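Local coordinates for chitin oligosaccahride binding protein NagB1 (Paenibacillus sp. FPU-7, PDB 7EHP) that binds chitin oligosaccharides such as N,N'-diacetylchitobiose, probably handing them to a membrane transporter as an extracellular solute-binding protein, at residues Q9-V14 against K224-Q229; V46-K51 against G70-K75. All blocks are in the same frame, centred on the assembly; numbering follows the deposited sequence.

Interaction 1: residues Q9-V14 against K224-Q229; sequences QVRDDV and KYAEQQ
Gln-229 OE1 accepts two hydrogen bonds from Arg-11, 2.9 Å from NH1 and 3.0 Å from NH2, so one amide oxygen is held in the fork at the end of the guanidinium. The two lobes of a solute-binding protein fold meet here: the loop after strand 3-7 reaches helix 225-233 across the sugar-binding cleft, consistent with the closed, ligand-bound form. Both bonds lie in the guanidinium plane, but they use the oxygen differently. NH2 sits nearly in line with the carbonyl, at a C=O...N angle of 160°, whereas NH1 stands above the carbonyl plane; the two planar groups are turned 40° against each other. A bend in the arginine chain at chi3, 57°, ahead of the guanidinium, lays one face on the first turn of the helix. Within the loop, NH2 also forms a salt bridge with Asp-13 OD2 at 2.9 Å, through the anti lone pair of that oxygen. Asp-13 in turn pairs with Arg-233 and Lys-255, tying the loop further to the second lobe. The Gln-229 amide is fixed from its other end by Asp-242, which also bonds the hydroxyl of Tyr-225, a residue close to a bound sugar. Ala-226 CB rests over the centre of the Arg-11 guanidinium, 3.4 Å from CZ.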
loop_
_atom_site.group_PDB
_atom_site.type_symbol
_atom_site.label_atom_id
_atom_site.label_comp_id
_atom_site.label_asym_id
_atom_site.label_seq_id
_atom_site.Cartn_x
_atom_site.Cartn_y
_atom_site.Cartn_z
ATOM N N GLN A 9 -10.530 -7.552 2.929
ATOM C CA GLN A 9 -10.409 -7.449 4.390
ATOM C C GLN A 9 -10.664 -8.821 5.016
ATOM O O GLN A 9 -11.703 -9.090 5.611
ATOM C CB GLN A 9 -11.359 -6.387 4.938
ATOM C CG GLN A 9 -11.196 -4.975 4.343
ATOM C CD GLN A 9 -9.736 -4.556 4.213
ATOM O OE1 GLN A 9 -8.967 -4.610 5.184
ATOM N NE2 GLN A 9 -9.343 -4.131 3.013
ATOM N N VAL A 10 -9.688 -9.712 4.867
ATOM C CA VAL A 10 -9.915 -11.117 5.201
ATOM C C VAL A 10 -9.237 -11.553 6.495
ATOM O O VAL A 10 -9.635 -12.584 7.059
ATOM C CB VAL A 10 -9.485 -12.046 4.045
ATOM C CG1 VAL A 10 -10.316 -11.745 2.802
ATOM C CG2 VAL A 10 -7.955 -11.915 3.777
ATOM N N ARG A 11 -8.245 -10.810 6.987
ATOM C CA ARG A 11 -7.539 -11.175 8.208
ATOM C C ARG A 11 -8.401 -10.905 9.436
ATOM O O ARG A 11 -9.137 -9.911 9.483
ATOM C CB ARG A 11 -6.234 -10.375 8.305
ATOM C CG ARG A 11 -5.093 -11.027 7.561
ATOM C CD ARG A 11 -3.792 -10.249 7.681
ATOM N NE ARG A 11 -3.337 -10.012 9.054
ATOM C CZ ARG A 11 -2.417 -9.092 9.356
ATOM N NH1 ARG A 11 -1.891 -8.357 8.378
ATOM N NH2 ARG A 11 -2.026 -8.898 10.616
ATOM N N ASP A 12 -8.306 -11.792 10.442
ATOM C CA ASP A 12 -8.992 -11.534 11.707
ATOM C C ASP A 12 -8.537 -10.219 12.320
ATOM O O ASP A 12 -9.334 -9.510 12.952
ATOM C CB ASP A 12 -8.754 -12.660 12.725
ATOM C CG ASP A 12 -9.299 -14.004 12.278
ATOM O OD1 ASP A 12 -10.271 -14.082 11.482
ATOM O OD2 ASP A 12 -8.723 -15.004 12.744
ATOM N N ASP A 13 -7.245 -9.892 12.182
ATOM C CA ASP A 13 -6.754 -8.631 12.726
ATOM C C ASP A 13 -7.494 -7.416 12.155
ATOM O O ASP A 13 -7.596 -6.394 12.843
ATOM C CB ASP A 13 -5.248 -8.475 12.477
ATOM C CG ASP A 13 -4.401 -9.263 13.460
ATOM O OD1 ASP A 13 -4.922 -9.668 14.539
ATOM O OD2 ASP A 13 -3.212 -9.478 13.147
ATOM N N VAL A 14 -7.975 -7.473 10.906
ATOM C CA VAL A 14 -8.684 -6.313 10.341
ATOM C C VAL A 14 -10.200 -6.493 10.427
ATOM O O VAL A 14 -10.948 -5.960 9.598
ATOM C CB VAL A 14 -8.260 -6.013 8.886
ATOM C CG1 VAL A 14 -6.768 -5.657 8.811
ATOM C CG2 VAL A 14 -8.631 -7.160 7.919
ATOM N N LYS A 224 4.612 -15.242 6.011
ATOM C CA LYS A 224 3.570 -14.428 5.397
ATOM C C LYS A 224 3.604 -13.004 5.955
ATOM O O LYS A 224 4.106 -12.753 7.052
ATOM C CB LYS A 224 2.183 -15.047 5.649
ATOM C CG LYS A 224 1.840 -15.310 7.147
ATOM C CD LYS A 224 0.532 -16.145 7.357
ATOM C CE LYS A 224 0.485 -16.890 8.720
ATOM N NZ LYS A 224 1.124 -18.261 8.718
ATOM N N TYR A 225 3.028 -12.073 5.187
ATOM C CA TYR A 225 3.006 -10.654 5.536
ATOM C C TYR A 225 2.695 -10.379 7.009
ATOM O O TYR A 225 3.426 -9.641 7.678
ATOM C CB TYR A 225 1.993 -9.946 4.637
ATOM C CG TYR A 225 1.783 -8.467 4.925
ATOM C CD1 TYR A 225 2.858 -7.620 5.203
ATOM C CD2 TYR A 225 0.507 -7.913 4.880
ATOM C CE1 TYR A 225 2.661 -6.248 5.439
ATOM C CE2 TYR A 225 0.290 -6.552 5.112
ATOM C CZ TYR A 225 1.360 -5.728 5.385
ATOM O OH TYR A 225 1.130 -4.386 5.609
ATOM N N ALA A 226 1.612 -10.966 7.534
ATOM C CA ALA A 226 1.197 -10.678 8.909
ATOM C C ALA A 226 2.280 -10.967 9.941
ATOM O O ALA A 226 2.250 -10.389 11.036
ATOM C CB ALA A 226 -0.048 -11.489 9.276
ATOM N N GLU A 227 3.216 -11.863 9.640
ATOM C CA GLU A 227 4.216 -12.253 10.630
ATOM C C GLU A 227 5.180 -11.115 10.959
ATOM O O GLU A 227 5.657 -11.017 12.096
ATOM C CB GLU A 227 4.967 -13.493 10.126
ATOM C CG GLU A 227 4.026 -14.697 10.073
ATOM C CD GLU A 227 4.715 -16.019 9.818
ATOM O OE1 GLU A 227 5.440 -16.499 10.713
ATOM O OE2 GLU A 227 4.495 -16.593 8.727
ATOM N N GLN A 228 5.464 -10.228 10.001
ATOM C CA GLN A 228 6.277 -9.066 10.353
ATOM C C GLN A 228 5.540 -8.153 11.323
ATOM O O GLN A 228 6.157 -7.558 12.218
ATOM C CB GLN A 228 6.714 -8.328 9.090
ATOM C CG GLN A 228 5.727 -7.361 8.464
ATOM C CD GLN A 228 6.429 -6.426 7.486
ATOM O OE1 GLN A 228 7.405 -6.820 6.840
ATOM N NE2 GLN A 228 5.938 -5.190 7.369
ATOM N N GLN A 229 4.215 -8.090 11.209
ATOM C CA GLN A 229 3.437 -7.281 12.131
ATOM C C GLN A 229 3.350 -7.946 13.496
ATOM O O GLN A 229 3.377 -7.263 14.527
ATOM C CB GLN A 229 2.050 -7.024 11.536
ATOM C CG GLN A 229 2.140 -6.169 10.258
ATOM C CD GLN A 229 0.823 -6.001 9.524
ATOM O OE1 GLN A 229 -0.193 -6.598 9.884
ATOM N NE2 GLN A 229 0.829 -5.165 8.496
#

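Interaction 2: residues V46-K51 against G70-K75; sequences VNRFEK and GTDTAK. With NAG (2-acetamido-2-deoxy-beta-D-glucopyranose), chain C.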
loop_
_atom_site.group_PDB
_atom_site.type_symbol
_atom_site.label_atom_id
_atom_site.label_comp_id
_atom_site.label_asym_id
_atom_site.label_seq_id
_atom_site.Cartn_x
_atom_site.Cartn_y
_atom_site.Cartn_z
ATOM N N VAL A 46 -3.914 -12.127 -3.948
ATOM C CA VAL A 46 -4.683 -13.015 -4.808
ATOM C C VAL A 46 -5.702 -12.212 -5.613
ATOM O O VAL A 46 -5.815 -12.369 -6.834
ATOM C CB VAL A 46 -5.361 -14.120 -3.980
ATOM C CG1 VAL A 46 -6.333 -14.908 -4.865
ATOM C CG2 VAL A 46 -4.323 -15.024 -3.319
ATOM N N ASN A 47 -6.448 -11.331 -4.942
ATOM C CA ASN A 47 -7.420 -10.500 -5.645
ATOM C C ASN A 47 -6.754 -9.670 -6.730
ATOM O O ASN A 47 -7.170 -9.689 -7.899
ATOM C CB ASN A 47 -8.128 -9.575 -4.659
ATOM C CG ASN A 47 -9.224 -8.769 -5.327
ATOM O OD1 ASN A 47 -10.085 -9.340 -5.972
ATOM N ND2 ASN A 47 -9.175 -7.439 -5.203
ATOM N N ARG A 48 -5.708 -8.928 -6.353
ATOM C CA ARG A 48 -5.185 -7.888 -7.229
ATOM C C ARG A 48 -4.395 -8.471 -8.392
ATOM O O ARG A 48 -4.511 -7.995 -9.526
ATOM C CB ARG A 48 -4.308 -6.923 -6.435
ATOM C CG ARG A 48 -3.876 -5.731 -7.272
ATOM C CD ARG A 48 -2.885 -4.867 -6.547
ATOM N NE ARG A 48 -2.479 -3.725 -7.362
ATOM C CZ ARG A 48 -1.494 -2.893 -7.036
ATOM N NH1 ARG A 48 -0.813 -3.083 -5.905
ATOM N NH2 ARG A 48 -1.198 -1.867 -7.827
ATOM N N PHE A 49 -3.601 -9.508 -8.138
ATOM C CA PHE A 49 -2.627 -9.976 -9.107
ATOM C C PHE A 49 -3.054 -11.229 -9.862
ATOM O O PHE A 49 -2.381 -11.588 -10.834
ATOM C CB PHE A 49 -1.268 -10.233 -8.415
ATOM C CG PHE A 49 -0.727 -9.036 -7.691
ATOM C CD1 PHE A 49 -0.805 -7.772 -8.256
ATOM C CD2 PHE A 49 -0.136 -9.169 -6.450
ATOM C CE1 PHE A 49 -0.308 -6.674 -7.608
ATOM C CE2 PHE A 49 0.356 -8.081 -5.789
ATOM C CZ PHE A 49 0.266 -6.817 -6.366
ATOM N N GLU A 50 -4.136 -11.904 -9.452
ATOM C CA GLU A 50 -4.595 -13.093 -10.170
ATOM C C GLU A 50 -6.104 -13.112 -10.418
ATOM O O GLU A 50 -6.536 -13.158 -11.573
ATOM C CB GLU A 50 -4.197 -14.367 -9.428
ATOM C CG GLU A 50 -2.682 -14.680 -9.512
ATOM C CD GLU A 50 -2.259 -15.334 -10.848
ATOM O OE1 GLU A 50 -1.414 -14.750 -11.571
ATOM O OE2 GLU A 50 -2.758 -16.439 -11.168
ATOM N N LYS A 51 -6.910 -13.082 -9.349
ATOM C CA LYS A 51 -8.352 -13.297 -9.478
ATOM C C LYS A 51 -9.005 -12.213 -10.318
ATOM O O LYS A 51 -9.664 -12.505 -11.321
ATOM C CB LYS A 51 -8.999 -13.361 -8.096
ATOM C CG LYS A 51 -10.463 -13.801 -8.118
ATOM C CD LYS A 51 -10.836 -14.503 -6.811
ATOM C CE LYS A 51 -12.223 -15.151 -6.868
ATOM N NZ LYS A 51 -12.269 -16.339 -7.774
ATOM N N GLY A 70 -3.739 3.805 -11.074
ATOM C CA GLY A 70 -2.562 3.667 -11.917
ATOM C C GLY A 70 -2.753 2.551 -12.924
ATOM O O GLY A 70 -3.809 2.420 -13.557
ATOM N N THR A 71 -1.721 1.710 -13.024
ATOM C CA THR A 71 -1.621 0.664 -14.043
ATOM C C THR A 71 -2.860 -0.211 -14.128
ATOM O O THR A 71 -3.346 -0.512 -15.227
ATOM C CB THR A 71 -0.386 -0.198 -13.749
ATOM O OG1 THR A 71 0.784 0.581 -13.991
ATOM C CG2 THR A 71 -0.365 -1.429 -14.620
ATOM N N ASP A 72 -3.364 -0.669 -12.982
ATOM C CA ASP A 72 -4.503 -1.583 -13.000
ATOM C C ASP A 72 -5.751 -0.895 -13.553
ATOM O O ASP A 72 -6.427 -1.430 -14.444
ATOM C CB ASP A 72 -4.790 -2.116 -11.596
ATOM C CG ASP A 72 -3.752 -3.106 -11.103
ATOM O OD1 ASP A 72 -2.929 -3.603 -11.910
ATOM O OD2 ASP A 72 -3.792 -3.401 -9.884
ATOM N N THR A 73 -6.080 0.284 -13.018
ATOM C CA THR A 73 -7.258 1.012 -13.487
ATOM C C THR A 73 -7.134 1.346 -14.968
ATOM O O THR A 73 -8.073 1.131 -15.741
ATOM C CB THR A 73 -7.455 2.285 -12.662
ATOM O OG1 THR A 73 -7.881 1.941 -11.336
ATOM C CG2 THR A 73 -8.517 3.192 -13.305
ATOM N N ALA A 74 -5.965 1.856 -15.381
ATOM C CA ALA A 74 -5.730 2.193 -16.784
ATOM C C ALA A 74 -5.959 0.992 -17.693
ATOM O O ALA A 74 -6.518 1.131 -18.787
ATOM C CB ALA A 74 -4.303 2.730 -16.961
ATOM N N LYS A 75 -5.542 -0.195 -17.253
ATOM C CA LYS A 75 -5.736 -1.400 -18.049
ATOM C C LYS A 75 -7.211 -1.750 -18.182
ATOM O O LYS A 75 -7.660 -2.177 -19.255
ATOM C CB LYS A 75 -4.967 -2.567 -17.423
ATOM C CG LYS A 75 -5.071 -3.882 -18.178
ATOM C CD LYS A 75 -4.435 -5.013 -17.363
ATOM C CE LYS A 75 -4.226 -6.277 -18.184
ATOM N NZ LYS A 75 -3.617 -7.362 -17.355
HETATM C C1 NAG C . -0.895 -2.414 -0.769
HETATM C C2 NAG C . -0.509 -3.160 -2.042
HETATM C C3 NAG C . 0.806 -2.621 -2.587
HETATM C C4 NAG C . 0.700 -1.120 -2.798
HETATM C C5 NAG C . 0.261 -0.434 -1.505
HETATM C C6 NAG C . 0.040 1.054 -1.661
HETATM C C7 NAG C . -1.166 -5.472 -2.552
HETATM C C8 NAG C . -0.965 -6.909 -2.224
HETATM N N2 NAG C . -0.442 -4.599 -1.835
HETATM O O3 NAG C . 1.095 -3.260 -3.821
HETATM O O4 NAG C . 1.955 -0.582 -3.193
HETATM O O5 NAG C . -0.971 -0.997 -1.036
HETATM O O6 NAG C . -0.846 1.354 -2.732
HETATM O O7 NAG C . -1.945 -5.107 -3.439
HETATM O O HOH W 1 -1.873 -0.538 -10.458
#
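Arg-48 and Asp-72 meet at about a right angle, their guanidinium and carboxylate planes turned 83° from each other. A single salt-bridging hydrogen bond joins them: the N-H of NE points at Asp-72 OD2, 2.9 Å from NE and almost straight at 174°, and the oxygen lies in the guanidinium plane while being met nearly along its own C-O axis. The contact connects helix 44-58 to the first turn of helix 71-78 in the lobe that carries strands 37-41 and 64-68, at the wall of the glycan pocket. With CG anti to the backbone N (chi1 -173°) and every later torsion near 180°, the arginine runs straight out from its helix and sets its guanidinium between Asp-72 and the sugar. All three nitrogens are engaged around the edge. NH1 comes within 2.8 Å of O3 of the N-acetylglucosamine and makes a weak, longer hydrogen bond to its acetamido oxygen O7. NH2 forms a salt bridge with Asp-354, which itself hydrogen-bonds the same sugar, and donates to a water at 3.0 Å that also accepts from the backbone N of Asp-72. Phe-68 adds a cation-pi contact to the guanidinium. Beside it, one face of the Phe-49 ring lies against Arg-48 CB, offset toward the rim, and Phe-49 CE2 approaches the acetamido methyl C8 of the sugar at 4.0 Å. Thus the acetamido group has a charged donor, weakly bonded, at its oxygen and the Phe-49 ring near its methyl. Asp-72 acts as a second-shell residue: by holding NE on the side away from the sugar it helps, with Asp-354 and the water at NH2, to set the rotation of the guanidinium, and probably helps balance the positive charge that Arg-48 brings to the pocket.

In the fold
Interaction 1 spans the two lobes, joining the loop before helix 15-31 to helix 225-233 far along the chain, whereas interaction 2 lies within one lobe and links two helices close in sequence. Along the chain, 46-51 with 70-75 is nested inside the loop closed by 9-14 with 224-229. Their centres are 21 Å apart, with bound sugar in the cleft between. Interaction 1 is the more buried, and its arginine is gripped across the contact by a neutral amide; interaction 2 is partly buried and pairs its arginine with a carboxylate. The first bridges the cleft beside the ligand, while the second orients a residue that touches it.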